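PDB 5JCV: Lmo2181 protein, which cleaves the C-terminal sorting signal of surface proteins and, through a thioester intermediate, attaches them covalently to the cell wall. Local coordinates for residues R85-L88 / F92-A95; W17-I20 / I25-P28; L64-I69 / T133-Y138; N11-G16 / D36-H41. All blocks are in the same frame, centred on the assembly; numbering follows the deposited sequence.

Contact 1: residues R85-L88 / F92-A95; sequences RKYL and FLVA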
loop_
_atom_site.group_PDB
_atom_site.type_symbol
_atom_site.label_atom_id
_atom_site.label_comp_id
_atom_site.label_asym_id
_atom_site.label_seq_id
_atom_site.Cartn_x
_atom_site.Cartn_y
_atom_site.Cartn_z
ATOM N N ARG A 85 -4.822 -26.193 8.382
ATOM C CA ARG A 85 -4.725 -27.551 8.919
ATOM C C ARG A 85 -4.043 -28.535 7.952
ATOM O O ARG A 85 -3.593 -29.617 8.358
ATOM C CB ARG A 85 -6.124 -28.054 9.293
ATOM C CG ARG A 85 -6.944 -28.347 8.031
ATOM C CD ARG A 85 -8.335 -28.920 8.270
ATOM N NE ARG A 85 -9.042 -29.131 7.017
ATOM C CZ ARG A 85 -10.264 -29.656 6.919
ATOM N NH1 ARG A 85 -10.926 -30.067 8.009
ATOM N NH2 ARG A 85 -10.818 -29.799 5.716
ATOM N N LYS A 86 -3.970 -28.195 6.668
ATOM C CA LYS A 86 -3.235 -29.080 5.735
ATOM C C LYS A 86 -1.763 -29.279 6.141
ATOM O O LYS A 86 -1.140 -30.321 5.853
ATOM C CB LYS A 86 -3.288 -28.543 4.315
ATOM C CG LYS A 86 -4.671 -28.523 3.655
ATOM C CD LYS A 86 -4.564 -27.859 2.281
ATOM C CE LYS A 86 -5.852 -27.930 1.489
ATOM N NZ LYS A 86 -5.975 -29.227 0.753
ATOM N N TYR A 87 -1.209 -28.295 6.824
ATOM C CA TYR A 87 0.129 -28.400 7.335
ATOM C C TYR A 87 0.346 -29.460 8.431
ATOM O O TYR A 87 1.482 -29.682 8.793
ATOM C CB TYR A 87 0.659 -26.993 7.767
ATOM C CG TYR A 87 1.065 -26.160 6.578
ATOM C CD1 TYR A 87 2.237 -26.429 5.931
ATOM C CD2 TYR A 87 0.274 -25.127 6.091
ATOM C CE1 TYR A 87 2.640 -25.709 4.816
ATOM C CE2 TYR A 87 0.659 -24.398 4.956
ATOM C CZ TYR A 87 1.856 -24.707 4.316
ATOM O OH TYR A 87 2.346 -24.017 3.189
ATOM N N LEU A 88 -0.701 -30.102 8.968
ATOM C CA LEU A 88 -0.522 -31.241 9.887
ATOM C C LEU A 88 -0.239 -32.549 9.137
ATOM O O LEU A 88 0.171 -33.524 9.738
ATOM C CB LEU A 88 -1.788 -31.474 10.723
ATOM C CG LEU A 88 -2.226 -30.374 11.682
ATOM C CD1 LEU A 88 -3.586 -30.712 12.278
ATOM C CD2 LEU A 88 -1.161 -30.179 12.760
ATOM N N PHE A 92 1.962 -32.601 2.665
ATOM C CA PHE A 92 1.679 -31.238 2.233
ATOM C C PHE A 92 2.797 -30.252 2.591
ATOM O O PHE A 92 3.142 -29.371 1.792
ATOM C CB PHE A 92 0.358 -30.747 2.785
ATOM C CG PHE A 92 -0.105 -29.464 2.150
ATOM C CD1 PHE A 92 -0.898 -29.486 0.996
ATOM C CD2 PHE A 92 0.300 -28.227 2.671
ATOM C CE1 PHE A 92 -1.317 -28.293 0.412
ATOM C CE2 PHE A 92 -0.108 -27.049 2.084
ATOM C CZ PHE A 92 -0.922 -27.078 0.965
ATOM N N LEU A 93 3.343 -30.381 3.785
ATOM C CA LEU A 93 4.352 -29.438 4.250
ATOM C C LEU A 93 5.634 -29.566 3.436
ATOM O O LEU A 93 6.231 -28.559 3.044
ATOM C CB LEU A 93 4.659 -29.663 5.731
ATOM C CG LEU A 93 5.932 -28.983 6.252
ATOM C CD1 LEU A 93 5.786 -27.481 6.299
ATOM C CD2 LEU A 93 6.303 -29.512 7.627
ATOM N N VAL A 94 6.049 -30.796 3.170
ATOM C CA VAL A 94 7.255 -31.016 2.382
ATOM C C VAL A 94 7.084 -30.392 0.989
ATOM O O VAL A 94 7.961 -29.684 0.488
ATOM C CB VAL A 94 7.591 -32.521 2.255
ATOM C CG1 VAL A 94 8.729 -32.746 1.250
ATOM C CG2 VAL A 94 7.958 -33.096 3.616
ATOM N N ALA A 95 5.947 -30.660 0.374
ATOM C CA ALA A 95 5.616 -30.050 -0.899
ATOM C C ALA A 95 5.313 -28.520 -0.812
ATOM O O ALA A 95 5.207 -27.858 -1.834
ATOM C CB ALA A 95 4.448 -30.797 -1.530
#

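Contact 2: residues W17-I20 / I25-P28; sequences WLTI and IDYP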
loop_
_atom_site.group_PDB
_atom_site.type_symbol
_atom_site.label_atom_id
_atom_site.label_comp_id
_atom_site.label_asym_id
_atom_site.label_seq_id
_atom_site.Cartn_x
_atom_site.Cartn_y
_atom_site.Cartn_z
ATOM N N TRP A 17 -1.678 -8.910 0.818
ATOM C CA TRP A 17 -2.237 -10.074 0.120
ATOM C C TRP A 17 -1.527 -11.327 0.629
ATOM O O TRP A 17 -0.346 -11.276 0.999
ATOM C CB TRP A 17 -2.087 -9.988 -1.410
ATOM C CG TRP A 17 -3.027 -10.906 -2.058
ATOM C CD1 TRP A 17 -2.844 -12.217 -2.283
ATOM C CD2 TRP A 17 -4.347 -10.601 -2.509
ATOM N NE1 TRP A 17 -3.950 -12.757 -2.874
ATOM C CE2 TRP A 17 -4.903 -11.782 -2.987
ATOM C CE3 TRP A 17 -5.111 -9.427 -2.555
ATOM C CZ2 TRP A 17 -6.187 -11.839 -3.527
ATOM C CZ3 TRP A 17 -6.399 -9.485 -3.068
ATOM C CH2 TRP A 17 -6.922 -10.683 -3.548
ATOM N N LEU A 18 -2.258 -12.445 0.667
ATOM C CA LEU A 18 -1.695 -13.721 1.133
ATOM C C LEU A 18 -2.058 -14.837 0.150
ATOM O O LEU A 18 -3.213 -14.969 -0.289
ATOM C CB LEU A 18 -2.285 -14.040 2.531
ATOM C CG LEU A 18 -1.778 -15.340 3.176
ATOM C CD1 LEU A 18 -0.286 -15.304 3.455
ATOM C CD2 LEU A 18 -2.496 -15.641 4.474
ATOM N N THR A 19 -1.112 -15.684 -0.180
ATOM C CA THR A 19 -1.424 -16.777 -1.090
ATOM C C THR A 19 -0.665 -18.004 -0.643
ATOM O O THR A 19 0.559 -17.936 -0.399
ATOM C CB THR A 19 -1.021 -16.472 -2.579
ATOM O OG1 THR A 19 -1.870 -15.442 -3.096
ATOM C CG2 THR A 19 -1.216 -17.693 -3.457
ATOM N N ILE A 20 -1.382 -19.122 -0.532
ATOM C CA ILE A 20 -0.706 -20.387 -0.344
ATOM C C ILE A 20 -1.210 -21.324 -1.454
ATOM O O ILE A 20 -2.408 -21.571 -1.590
ATOM C CB ILE A 20 -0.972 -21.004 1.041
ATOM C CG1 ILE A 20 -0.624 -20.032 2.153
ATOM C CG2 ILE A 20 -0.194 -22.323 1.187
ATOM C CD1 ILE A 20 -0.975 -20.586 3.515
ATOM N N ILE A 25 -6.476 -20.348 0.196
ATOM C CA ILE A 25 -5.950 -19.133 0.843
ATOM C C ILE A 25 -5.244 -18.279 -0.217
ATOM O O ILE A 25 -4.103 -18.562 -0.626
ATOM C CB ILE A 25 -4.968 -19.434 1.981
ATOM C CG1 ILE A 25 -5.707 -20.178 3.076
ATOM C CG2 ILE A 25 -4.406 -18.108 2.540
ATOM C CD1 ILE A 25 -4.806 -20.830 4.096
ATOM N N ASP A 26 -5.988 -17.309 -0.721
ATOM C CA ASP A 26 -5.545 -16.421 -1.782
ATOM C C ASP A 26 -6.415 -15.200 -1.572
ATOM O O ASP A 26 -7.452 -15.063 -2.197
ATOM C CB ASP A 26 -5.801 -17.055 -3.145
ATOM C CG ASP A 26 -5.192 -16.230 -4.313
ATOM O OD1 ASP A 26 -4.628 -15.113 -4.103
ATOM O OD2 ASP A 26 -5.265 -16.733 -5.441
ATOM N N TYR A 27 -6.057 -14.375 -0.586
ATOM C CA TYR A 27 -6.981 -13.421 -0.068
ATOM C C TYR A 27 -6.295 -12.081 0.206
ATOM O O TYR A 27 -5.072 -12.035 0.447
ATOM C CB TYR A 27 -7.588 -13.920 1.251
ATOM C CG TYR A 27 -8.531 -15.123 1.185
ATOM C CD1 TYR A 27 -9.718 -15.066 0.468
ATOM C CD2 TYR A 27 -8.271 -16.286 1.935
ATOM C CE1 TYR A 27 -10.597 -16.146 0.443
ATOM C CE2 TYR A 27 -9.141 -17.363 1.913
ATOM C CZ TYR A 27 -10.312 -17.291 1.174
ATOM O OH TYR A 27 -11.182 -18.371 1.131
ATOM N N PRO A 28 -7.084 -10.992 0.166
ATOM C CA PRO A 28 -6.624 -9.723 0.644
ATOM C C PRO A 28 -6.477 -9.778 2.153
ATOM O O PRO A 28 -7.227 -10.504 2.838
ATOM C CB PRO A 28 -7.743 -8.772 0.229
ATOM C CG PRO A 28 -8.963 -9.636 0.288
ATOM C CD PRO A 28 -8.463 -10.901 -0.343
#

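Contact 3: residues L64-I69 / T133-Y138; sequences LDKNTI and TDFEDY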
loop_
_atom_site.group_PDB
_atom_site.type_symbol
_atom_site.label_atom_id
_atom_site.label_comp_id
_atom_site.label_asym_id
_atom_site.label_seq_id
_atom_site.Cartn_x
_atom_site.Cartn_y
_atom_site.Cartn_z
ATOM N N LEU A 64 10.652 -3.692 11.595
ATOM C CA LEU A 64 11.047 -3.867 12.979
ATOM C C LEU A 64 10.205 -4.907 13.706
ATOM O O LEU A 64 10.707 -5.534 14.642
ATOM C CB LEU A 64 11.025 -2.516 13.742
ATOM C CG LEU A 64 12.254 -1.572 13.615
ATOM C CD1 LEU A 64 12.537 -1.211 12.177
ATOM C CD2 LEU A 64 12.069 -0.298 14.429
ATOM N N ASP A 65 8.932 -5.068 13.334
ATOM C CA ASP A 65 8.064 -6.083 14.010
ATOM C C ASP A 65 8.717 -7.426 13.886
ATOM O O ASP A 65 8.953 -7.908 12.746
ATOM C CB ASP A 65 6.698 -6.150 13.362
ATOM C CG ASP A 65 5.864 -4.944 13.659
ATOM O OD1 ASP A 65 6.249 -4.215 14.571
ATOM O OD2 ASP A 65 4.865 -4.689 12.947
ATOM N N LYS A 66 9.054 -8.024 15.028
ATOM C CA LYS A 66 9.706 -9.322 15.002
ATOM C C LYS A 66 8.683 -10.385 14.588
ATOM O O LYS A 66 9.044 -11.323 13.911
ATOM C CB LYS A 66 10.395 -9.673 16.341
ATOM C CG LYS A 66 11.777 -8.992 16.604
ATOM C CD LYS A 66 12.929 -9.502 15.680
ATOM C CE LYS A 66 14.322 -9.294 16.315
ATOM N NZ LYS A 66 15.456 -9.863 15.530
ATOM N N ASN A 67 7.406 -10.197 14.941
ATOM C CA ASN A 67 6.349 -11.205 14.729
ATOM C C ASN A 67 5.054 -10.542 14.295
ATOM O O ASN A 67 4.363 -9.921 15.089
ATOM C CB ASN A 67 6.129 -12.049 15.990
ATOM C CG ASN A 67 5.017 -13.140 15.838
ATOM O OD1 ASN A 67 4.370 -13.562 16.833
ATOM N ND2 ASN A 67 4.783 -13.584 14.628
ATOM N N THR A 68 4.758 -10.684 13.020
ATOM C CA THR A 68 3.584 -10.148 12.401
ATOM C C THR A 68 2.544 -11.288 12.322
ATOM O O THR A 68 2.836 -12.385 11.777
ATOM C CB THR A 68 3.953 -9.705 10.967
ATOM O OG1 THR A 68 5.039 -8.744 10.997
ATOM C CG2 THR A 68 2.773 -9.126 10.249
ATOM N N ILE A 69 1.336 -11.034 12.829
ATOM C CA ILE A 69 0.303 -12.069 12.927
ATOM C C ILE A 69 -0.885 -11.748 12.036
ATOM O O ILE A 69 -1.423 -10.623 12.039
ATOM C CB ILE A 69 -0.170 -12.253 14.382
ATOM C CG1 ILE A 69 1.014 -12.608 15.302
ATOM C CG2 ILE A 69 -1.224 -13.352 14.517
ATOM C CD1 ILE A 69 0.786 -12.158 16.723
ATOM N N THR A 133 17.504 -11.001 22.857
ATOM C CA THR A 133 17.532 -12.246 23.623
ATOM C C THR A 133 16.120 -12.759 23.941
ATOM O O THR A 133 15.919 -13.959 24.125
ATOM C CB THR A 133 18.315 -12.075 24.943
ATOM O OG1 THR A 133 17.684 -11.077 25.758
ATOM C CG2 THR A 133 19.772 -11.677 24.666
ATOM N N ASP A 134 15.142 -11.851 24.015
ATOM C CA ASP A 134 13.756 -12.246 24.304
ATOM C C ASP A 134 13.124 -12.973 23.115
ATOM O O ASP A 134 12.385 -13.922 23.288
ATOM C CB ASP A 134 12.911 -11.037 24.704
ATOM C CG ASP A 134 13.417 -10.372 25.975
ATOM O OD1 ASP A 134 14.039 -11.056 26.819
ATOM O OD2 ASP A 134 13.205 -9.153 26.124
ATOM N N PHE A 135 13.457 -12.532 21.908
ATOM C CA PHE A 135 12.981 -13.178 20.714
ATOM C C PHE A 135 13.608 -14.554 20.477
ATOM O O PHE A 135 12.994 -15.419 19.841
ATOM C CB PHE A 135 13.220 -12.274 19.529
ATOM C CG PHE A 135 12.486 -12.694 18.307
ATOM C CD1 PHE A 135 11.102 -12.883 18.351
ATOM C CD2 PHE A 135 13.165 -12.918 17.105
ATOM C CE1 PHE A 135 10.423 -13.278 17.231
ATOM C CE2 PHE A 135 12.483 -13.308 15.975
ATOM C CZ PHE A 135 11.107 -13.479 16.035
ATOM N N GLU A 136 14.817 -14.768 20.992
ATOM C CA GLU A 136 15.452 -16.079 20.885
ATOM C C GLU A 136 14.839 -17.083 21.865
ATOM O O GLU A 136 14.777 -18.282 21.548
ATOM C CB GLU A 136 16.985 -15.963 21.045
ATOM C CG GLU A 136 17.773 -17.278 21.180
ATOM C CD GLU A 136 17.633 -18.271 20.016
ATOM O OE1 GLU A 136 17.107 -17.939 18.920
ATOM O OE2 GLU A 136 18.081 -19.423 20.208
ATOM N N ASP A 137 14.384 -16.600 23.029
ATOM C CA ASP A 137 13.625 -17.422 23.991
ATOM C C ASP A 137 12.273 -17.816 23.366
ATOM O O ASP A 137 11.842 -18.970 23.473
ATOM C CB ASP A 137 13.324 -16.673 25.311
ATOM C CG ASP A 137 14.553 -16.016 25.943
ATOM O OD1 ASP A 137 15.696 -16.470 25.739
ATOM O OD2 ASP A 137 14.365 -15.023 26.670
ATOM N N TYR A 138 11.611 -16.836 22.744
ATOM C CA TYR A 138 10.375 -17.057 21.993
ATOM C C TYR A 138 10.551 -18.152 20.928
ATOM O O TYR A 138 9.754 -19.094 20.849
ATOM C CB TYR A 138 9.880 -15.740 21.387
ATOM C CG TYR A 138 8.639 -15.863 20.545
ATOM C CD1 TYR A 138 7.385 -15.585 21.055
ATOM C CD2 TYR A 138 8.725 -16.244 19.230
ATOM C CE1 TYR A 138 6.250 -15.704 20.270
ATOM C CE2 TYR A 138 7.611 -16.355 18.436
ATOM C CZ TYR A 138 6.370 -16.106 18.946
ATOM O OH TYR A 138 5.276 -16.252 18.101
#

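Contact 4: residues N11-G16 / D36-H41; sequences NKDMVG and DYYLHH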
loop_
_atom_site.group_PDB
_atom_site.type_symbol
_atom_site.label_atom_id
_atom_site.label_comp_id
_atom_site.label_asym_id
_atom_site.label_seq_id
_atom_site.Cartn_x
_atom_site.Cartn_y
_atom_site.Cartn_z
ATOM N N ASN A 11 -9.008 1.009 -0.046
ATOM C CA ASN A 11 -7.587 1.335 -0.208
ATOM C C ASN A 11 -6.871 1.629 1.100
ATOM O O ASN A 11 -5.682 1.458 1.206
ATOM C CB ASN A 11 -7.427 2.540 -1.133
ATOM C CG ASN A 11 -5.991 2.942 -1.307
ATOM O OD1 ASN A 11 -5.563 3.978 -0.806
ATOM N ND2 ASN A 11 -5.220 2.125 -2.059
ATOM N N LYS A 12 -7.577 2.130 2.081
ATOM C CA LYS A 12 -7.006 2.224 3.425
ATOM C C LYS A 12 -7.050 0.871 4.209
ATOM O O LYS A 12 -6.132 0.537 4.961
ATOM C CB LYS A 12 -7.790 3.267 4.211
ATOM C CG LYS A 12 -7.213 3.606 5.583
ATOM C CD LYS A 12 -8.027 4.679 6.280
ATOM C CE LYS A 12 -9.361 4.134 6.758
ATOM N NZ LYS A 12 -10.179 5.219 7.386
ATOM N N ASP A 13 -8.130 0.117 4.037
ATOM C CA ASP A 13 -8.385 -1.098 4.815
ATOM C C ASP A 13 -7.498 -2.258 4.377
ATOM O O ASP A 13 -7.026 -3.005 5.231
ATOM C CB ASP A 13 -9.846 -1.519 4.653
ATOM C CG ASP A 13 -10.815 -0.519 5.239
ATOM O OD1 ASP A 13 -10.413 0.355 6.025
ATOM O OD2 ASP A 13 -12.008 -0.610 4.921
HETATM N N MSE A 14 -7.270 -2.410 3.060
HETATM C CA MSE A 14 -6.515 -3.571 2.522
HETATM C C MSE A 14 -5.067 -3.238 2.562
HETATM O O MSE A 14 -4.651 -2.311 1.940
HETATM C CB MSE A 14 -7.018 -4.006 1.142
HETATM C CG MSE A 14 -6.065 -4.838 0.269
HETATM SE SE MSE A 14 -7.124 -5.444 -1.294
HETATM C CE MSE A 14 -7.207 -3.715 -2.272
ATOM N N VAL A 15 -4.298 -4.014 3.314
ATOM C CA VAL A 15 -2.917 -3.704 3.733
ATOM C C VAL A 15 -1.932 -4.737 3.156
ATOM O O VAL A 15 -0.731 -4.751 3.482
ATOM C CB VAL A 15 -2.926 -3.698 5.287
ATOM C CG1 VAL A 15 -1.652 -4.229 5.937
ATOM C CG2 VAL A 15 -3.266 -2.295 5.798
ATOM N N GLY A 16 -2.432 -5.620 2.286
ATOM C CA GLY A 16 -1.614 -6.715 1.801
ATOM C C GLY A 16 -2.389 -7.824 1.107
ATOM O O GLY A 16 -3.592 -7.695 0.843
ATOM N N ASP A 36 -10.899 -7.301 16.110
ATOM C CA ASP A 36 -12.294 -7.736 16.125
ATOM C C ASP A 36 -13.129 -7.383 14.861
ATOM O O ASP A 36 -13.922 -8.200 14.383
ATOM C CB ASP A 36 -12.951 -7.179 17.404
ATOM C CG ASP A 36 -14.214 -7.872 17.729
ATOM O OD1 ASP A 36 -14.170 -8.898 18.470
ATOM O OD2 ASP A 36 -15.257 -7.408 17.206
ATOM N N TYR A 37 -12.977 -6.183 14.315
ATOM C CA TYR A 37 -13.868 -5.743 13.242
ATOM C C TYR A 37 -13.897 -6.774 12.097
ATOM O O TYR A 37 -14.957 -7.155 11.586
ATOM C CB TYR A 37 -13.451 -4.331 12.751
ATOM C CG TYR A 37 -14.341 -3.748 11.662
ATOM C CD1 TYR A 37 -15.486 -2.978 11.961
ATOM C CD2 TYR A 37 -14.046 -3.964 10.334
ATOM C CE1 TYR A 37 -16.298 -2.468 10.942
ATOM C CE2 TYR A 37 -14.845 -3.473 9.321
ATOM C CZ TYR A 37 -15.964 -2.734 9.622
ATOM O OH TYR A 37 -16.693 -2.283 8.553
ATOM N N TYR A 38 -12.733 -7.275 11.716
ATOM C CA TYR A 38 -12.668 -8.120 10.532
ATOM C C TYR A 38 -12.919 -9.589 10.809
ATOM O O TYR A 38 -12.874 -10.405 9.905
ATOM C CB TYR A 38 -11.383 -7.838 9.746
ATOM C CG TYR A 38 -11.493 -6.523 8.952
ATOM C CD1 TYR A 38 -12.434 -6.388 7.929
ATOM C CD2 TYR A 38 -10.678 -5.438 9.228
ATOM C CE1 TYR A 38 -12.550 -5.220 7.199
ATOM C CE2 TYR A 38 -10.781 -4.251 8.501
ATOM C CZ TYR A 38 -11.722 -4.138 7.490
ATOM O OH TYR A 38 -11.844 -2.954 6.758
ATOM N N LEU A 39 -13.261 -9.928 12.054
ATOM C CA LEU A 39 -13.935 -11.174 12.294
ATOM C C LEU A 39 -15.368 -11.159 11.755
ATOM O O LEU A 39 -15.956 -12.215 11.512
ATOM C CB LEU A 39 -13.935 -11.510 13.789
ATOM C CG LEU A 39 -12.632 -11.917 14.459
ATOM C CD1 LEU A 39 -12.816 -12.062 15.951
ATOM C CD2 LEU A 39 -12.141 -13.224 13.887
ATOM N N HIS A 40 -15.967 -9.984 11.624
ATOM C CA HIS A 40 -17.401 -9.928 11.347
ATOM C C HIS A 40 -17.780 -9.174 10.077
ATOM O O HIS A 40 -18.965 -9.071 9.767
ATOM C CB HIS A 40 -18.117 -9.316 12.540
ATOM C CG HIS A 40 -17.697 -9.893 13.861
ATOM N ND1 HIS A 40 -17.841 -11.231 14.174
ATOM C CD2 HIS A 40 -17.157 -9.310 14.959
ATOM C CE1 HIS A 40 -17.395 -11.451 15.400
ATOM N NE2 HIS A 40 -16.973 -10.300 15.899
ATOM N N HIS A 41 -16.783 -8.676 9.336
ATOM C CA HIS A 41 -17.025 -7.902 8.128
ATOM C C HIS A 41 -16.122 -8.385 6.993
ATOM O O HIS A 41 -14.965 -8.769 7.202
ATOM C CB HIS A 41 -16.760 -6.414 8.384
ATOM C CG HIS A 41 -17.617 -5.824 9.464
ATOM N ND1 HIS A 41 -17.316 -5.946 10.802
ATOM C CD2 HIS A 41 -18.773 -5.122 9.400
ATOM C CE1 HIS A 41 -18.249 -5.343 11.520
ATOM N NE2 HIS A 41 -19.152 -4.848 10.693
#

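Contact 1: residues R85-L88 / F92-A95
F92 loses the most surface in this contact, and its ring is gripped from two directions by neighbouring residues of the 3-10 turn 85-88. One face lies against the aliphatic part of K86: CB sits 3.9 Å from the centroid of the F92 ring and only 10° off the ring normal, a CH-pi contact over the ring centre, while further out CD of K86 comes within 3.8 Å of CE1 of F92. The lysine chain therefore runs across the face from the root outward. The edge of the same ring is directed at Y87. There CE2 of F92 stands 3.8 Å from CZ of Y87, over the tyrosine face but toward its rim; with the planes 87° apart and centroids separated by 5.2 Å, the pair is a T-shaped stack. F92 has CG anti to its amide nitrogen (chi1 -168°), which carries the ring back over the turn. Y87 is also met at its own edge, where CD1 of L93 approaches CD1 of the tyrosine to 3.7 Å. The phenol is held at its far end by a hydrogen bond from outside, between Y87 OH and H96 O, and its ring reaches I112 and V115 of strand 107-118. H96 in turn stacks on F92. No hydrogen bond joins the two segments, so packing, mostly aromatic and aliphatic, joins them; the K86 carbonyl O also lies against F92 CB. The arrangement is a 3-10 turn packed against the short helix 90-95, a helical connection laid on the beta sheet of the sortase domain.

Contact 2: residues W17-I20 / I25-P28
The indole of W17 has the backbone of the partner strand over one face: Y27 O lies 3.3 Å above its plane and P28 N follows, both displaced toward the rim. P28 continues across the same face, its CD making a CH-pi contact 3.9 Å from the centroid of the six-membered ring. At the indole edge OD1 of D26 accepts the indole N-H, W17 NE1 to D26 OD1 being 2.7 Å. That acceptor is only 8° out of the ring plane and is met nearly along its C-O axis, although the carboxylate plane itself stands 85° from the indole. T19 OG1 donates to the same D26 OD1 at 3.0 Å, but from above the carboxylate plane, so one oxygen takes two bonds of different direction that together fix the group. D26 reaches them with CG trans to its own nitrogen (chi1 -173°).

These residues belong to the hairpin of strands 14-19 and 26-30 in the sortase beta fold. L18 and Y27 form an antiparallel hydrogen-bonded pair, flanked by the non-hydrogen-bonded pairs W17-P28 and T19-D26, and I20 N to I25 O at 2.8 Å adds a bond nearer the turn. On the face of L18, its CD2 packs 3.7 Å from CG2 of I25, and L163 of strand 160-165 also covers L18. Across the face of W17, T19 and D26 lies the second subunit, whose Q8 packs on all three.

Contact 3: residues L64-I69 / T133-Y138
The two backbones stay well apart, K66 and F135 making the nearest CA pair at 7.6 Å, so K66, just before strand 67-72, N67, its first residue, and side chains of helix 132-145 bridge the distance. K66 lies along one face of the F135 ring. Its CB is 3.8 Å from the centroid of that ring and 14° off the normal, a CH-pi contact, and CD comes within 3.7 Å of CD2 of F135. A bend at chi2 (-69°) keeps the lysine chain low over the face, from CB near CE1 to CD near CD2. Past the rim, yet still 4.1 Å from CD2 of F135, NZ of K66 hydrogen-bonds to G156 O and D158 O, holding its far end.

The packing sets a helix against a strand of the sortase beta sheet, with I160 of the adjoining strand 160-165 also touching F135 and Y138. F129 is edge-to-face with both rings and also touches K66, joining the same cluster.

One helical turn further on, Y138 directs its hydroxyl toward N67. The tyrosine ring and the asparagine amide are inclined at 49°. Y138 OH is hydrogen-bonded to Y124 O and to Q180 NE2 of strand 176-182.

Contact 4: residues N11-G16 / D36-H41
D13, in the last turn of helix 4-13, meets Y38 of the short helix 37-40 through CB, CG and OD2, grouped round the phenol oxygen. Starting at its root, CB of D13 is 3.2 Å from OH of Y38, and CG follows at 3.0 Å from the same oxygen. At the tip, OD2 of D13 is also 3.0 Å from Y38 OH, whereas OD1 of D13 stands back at 3.7 Å. The phenol oxygen lies over the flat face of the carboxylate, on the side of CG away from OD1, an approach too poor in angle for a hydrogen bond. The carboxylate and ring planes are 66° apart, and the side chains run at about a right angle. Setting CG of D13 opposite the carbonyl carbon (chi1 -65°) turns the group toward the tyrosine. Y38 OH finds its hydrogen-bonding partner in N45 ND2, and L30 of strand 26-30 touches both D13 and Y38. Within 36-41, H41 ND1 gives a nearly straight bond (170°) to Y37 O at 2.8 Å. A single side-chain pair thus joins the end of the N-terminal helix, where it passes into strand 14-19, to the weakly bonded helical turn after strand 26-30 of the sortase fold.

How the contacts relate
From the N terminus, helix 4-13 leads into strand 14-19, and contact 4 closes an outer loop by bringing 36-41 back to 11-16. Contact 2 is nested inside it and closes earlier: the hairpin 17-20 / 25-28 uses the same first strand, and the two meet where P28 CB lies 3.7 Å from M14 SE. Both also touch the second subunit. Contact 3 then opens at 64-69 and closes at 133-138, tying strand 67-72 to helix 132-145. The local turn of contact 1 is nested within that long loop, yet it packs against contact 2 through Y87 and I20. Contacts 2 and 3 lie on opposite sides of the chain's centre and reach the same sheet.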